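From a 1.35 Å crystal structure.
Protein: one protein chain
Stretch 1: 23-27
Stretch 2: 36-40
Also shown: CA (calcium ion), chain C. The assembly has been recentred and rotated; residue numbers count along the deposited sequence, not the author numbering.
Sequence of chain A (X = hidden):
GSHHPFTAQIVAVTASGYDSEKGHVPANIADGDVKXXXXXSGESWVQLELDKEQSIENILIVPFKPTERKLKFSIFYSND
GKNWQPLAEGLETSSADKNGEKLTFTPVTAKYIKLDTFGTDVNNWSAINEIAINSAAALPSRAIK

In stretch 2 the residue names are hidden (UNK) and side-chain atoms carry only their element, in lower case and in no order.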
# COMPACT_ATOMS: atom_id res chain seq x y z
N GLY A 23 -0.00 -8.04 16.92
CA GLY A 23 0.69 -8.74 15.83
C GLY A 23 0.26 -8.39 14.42
O GLY A 23 0.29 -9.24 13.53
N HIS A 24 -0.08 -7.14 14.21
CA HIS A 24 -0.45 -6.64 12.88
C HIS A 24 0.85 -6.25 12.12
O HIS A 24 1.16 -5.07 11.88
CB HIS A 24 -1.36 -5.42 12.99
CG HIS A 24 -2.64 -5.71 13.70
ND1 HIS A 24 -3.49 -6.75 13.37
CD2 HIS A 24 -3.24 -5.05 14.72
CE1 HIS A 24 -4.55 -6.75 14.16
NE2 HIS A 24 -4.46 -5.67 14.93
N VAL A 25 1.60 -7.28 11.79
CA VAL A 25 2.96 -7.19 11.31
C VAL A 25 2.99 -6.78 9.83
O VAL A 25 2.03 -6.99 9.11
CB VAL A 25 3.72 -8.54 11.48
CG1 VAL A 25 3.95 -8.85 12.97
CG2 VAL A 25 2.99 -9.69 10.76
N PRO A 26 4.12 -6.24 9.38
CA PRO A 26 4.23 -5.82 7.99
C PRO A 26 3.92 -6.91 6.94
O PRO A 26 3.21 -6.66 5.95
CB PRO A 26 5.68 -5.32 7.91
CG PRO A 26 5.95 -4.82 9.28
CD PRO A 26 5.31 -5.86 10.17
N ALA A 27 4.35 -8.15 7.18
CA ALA A 27 4.11 -9.21 6.22
C ALA A 27 2.63 -9.48 5.98
O ALA A 27 2.23 -10.06 4.98
CB ALA A 27 4.84 -10.45 6.62
N UNK A 36 -6.02 -10.42 7.59
CA UNK A 36 -4.82 -9.99 8.36
C UNK A 36 -4.41 -8.61 7.82
O UNK A 36 -4.53 -8.32 6.63
o UNK A 36 -3.25 -10.89 6.78
c UNK A 36 -4.04 -12.36 8.48
c UNK A 36 -3.66 -10.94 8.15
N UNK A 37 -3.88 -7.78 8.70
CA UNK A 37 -3.45 -6.43 8.34
C UNK A 37 -2.15 -6.05 8.98
O UNK A 37 -1.76 -6.58 9.99
c UNK A 37 -5.98 -4.37 10.47
c UNK A 37 -7.22 -5.02 12.48
n UNK A 37 -7.55 -4.71 13.71
n UNK A 37 -6.39 -4.22 11.86
c UNK A 37 -4.82 -5.28 10.21
c UNK A 37 -4.53 -5.43 8.73
n UNK A 37 -7.69 -6.11 11.90
N UNK A 38 -1.47 -5.13 8.31
CA UNK A 38 -0.44 -4.30 8.91
C UNK A 38 -1.11 -3.06 9.47
O UNK A 38 -1.94 -2.45 8.81
c UNK A 38 1.61 -1.46 7.87
c UNK A 38 2.95 0.51 8.46
c UNK A 38 2.26 1.22 7.53
c UNK A 38 0.90 -0.68 6.92
c UNK A 38 2.63 -0.83 8.62
c UNK A 38 0.58 -3.87 7.84
n UNK A 38 3.12 -1.76 9.51
c UNK A 38 1.53 -2.81 8.30
c UNK A 38 1.22 0.63 6.77
c UNK A 38 2.49 -2.95 9.28
N UNK A 39 -0.69 -2.66 10.66
CA UNK A 39 -1.17 -1.42 11.28
C UNK A 39 -0.04 -0.76 12.06
O UNK A 39 0.70 -1.44 12.77
c UNK A 39 -2.32 -1.65 12.19
N UNK A 40 0.05 0.56 11.96
CA UNK A 40 1.08 1.35 12.66
C UNK A 40 0.50 2.71 12.95
O UNK A 40 -0.39 3.15 12.25
c UNK A 40 2.30 1.48 11.81
CA CA C . -3.42 -9.46 4.73
O HOH W 1 -3.81 -8.69 11.47

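Position 36 carries three side-chain atoms, two carbons and one oxygen, with the first carbon branching to the oxygen and to the other carbon. None of them touches stretch 1. That is a threonine. T36 binds the calcium ion through two atoms, the backbone O and OG1, each 2.5 Å from the ion. Five further ligands come from elsewhere in the structure.

Position 37 has seven side-chain atoms: three carbons in a row, a nitrogen, then a carbon bearing two more nitrogens. The CA-to-CB bond points sideways, yet with chi1 at 65° (p) and the next two torsions t, the end comes nearer to stretch 1 and lies flat on the H24 imidazole, the centres 4.0 Å apart and the planes at 26°. This planar, three-nitrogen end identifies arginine. H24 NE2 and R37 NH2 are 3.5 Å apart, but the angle is too poor for a hydrogen bond, so the pairing is a stack. The backbone joins in through water 1, which accepts from R37 N, the water O and that N 2.9 Å apart, and is hydrogen-bonded to H24 ND1 at 2.7 Å from the same O.

Position 38 shows one carbon leading into fused five- and six-membered rings of eight carbons and one nitrogen. A carbon of the five-membered ring packs against P26, and the carbonyl carbon of V25 lies at the ring's edge, near its plane. The fused pair is the mark of tryptophan. W38 is buried, with chi1 t, and its CD1 packs 3.9 Å from P26 CG and 3.6 Å from P26 CA. Along the backbone, W38 CA makes a CA-H...O contact of 3.5 Å with H24 O.

Position 39 has a single side-chain carbon, which sits 4.0 Å from H24 CB; hence alanine. A39 N donates a hydrogen bond to H24 O at 3.3 Å with an angle of 161°.

Position 40 also has one side-chain carbon, and makes no contact with stretch 1; again alanine. A40 is buried.

The design reads as one histidine contacted by ring stacking, by a bridging water and through its carbonyl. H24 points toward stretch 2 and gives up 114 Å² of the 304 Å² buried in total. Its carbonyl takes the only direct hydrogen bond between the stretches, which links the loop to the strand near its start, while its ring combines an arginine stack with a water bridge to the same residue's backbone. P26 then adds an apolar contact on tryptophan, although its own CA-to-CB bond points away.

Stretch 2, residues 36-40: TRWAA
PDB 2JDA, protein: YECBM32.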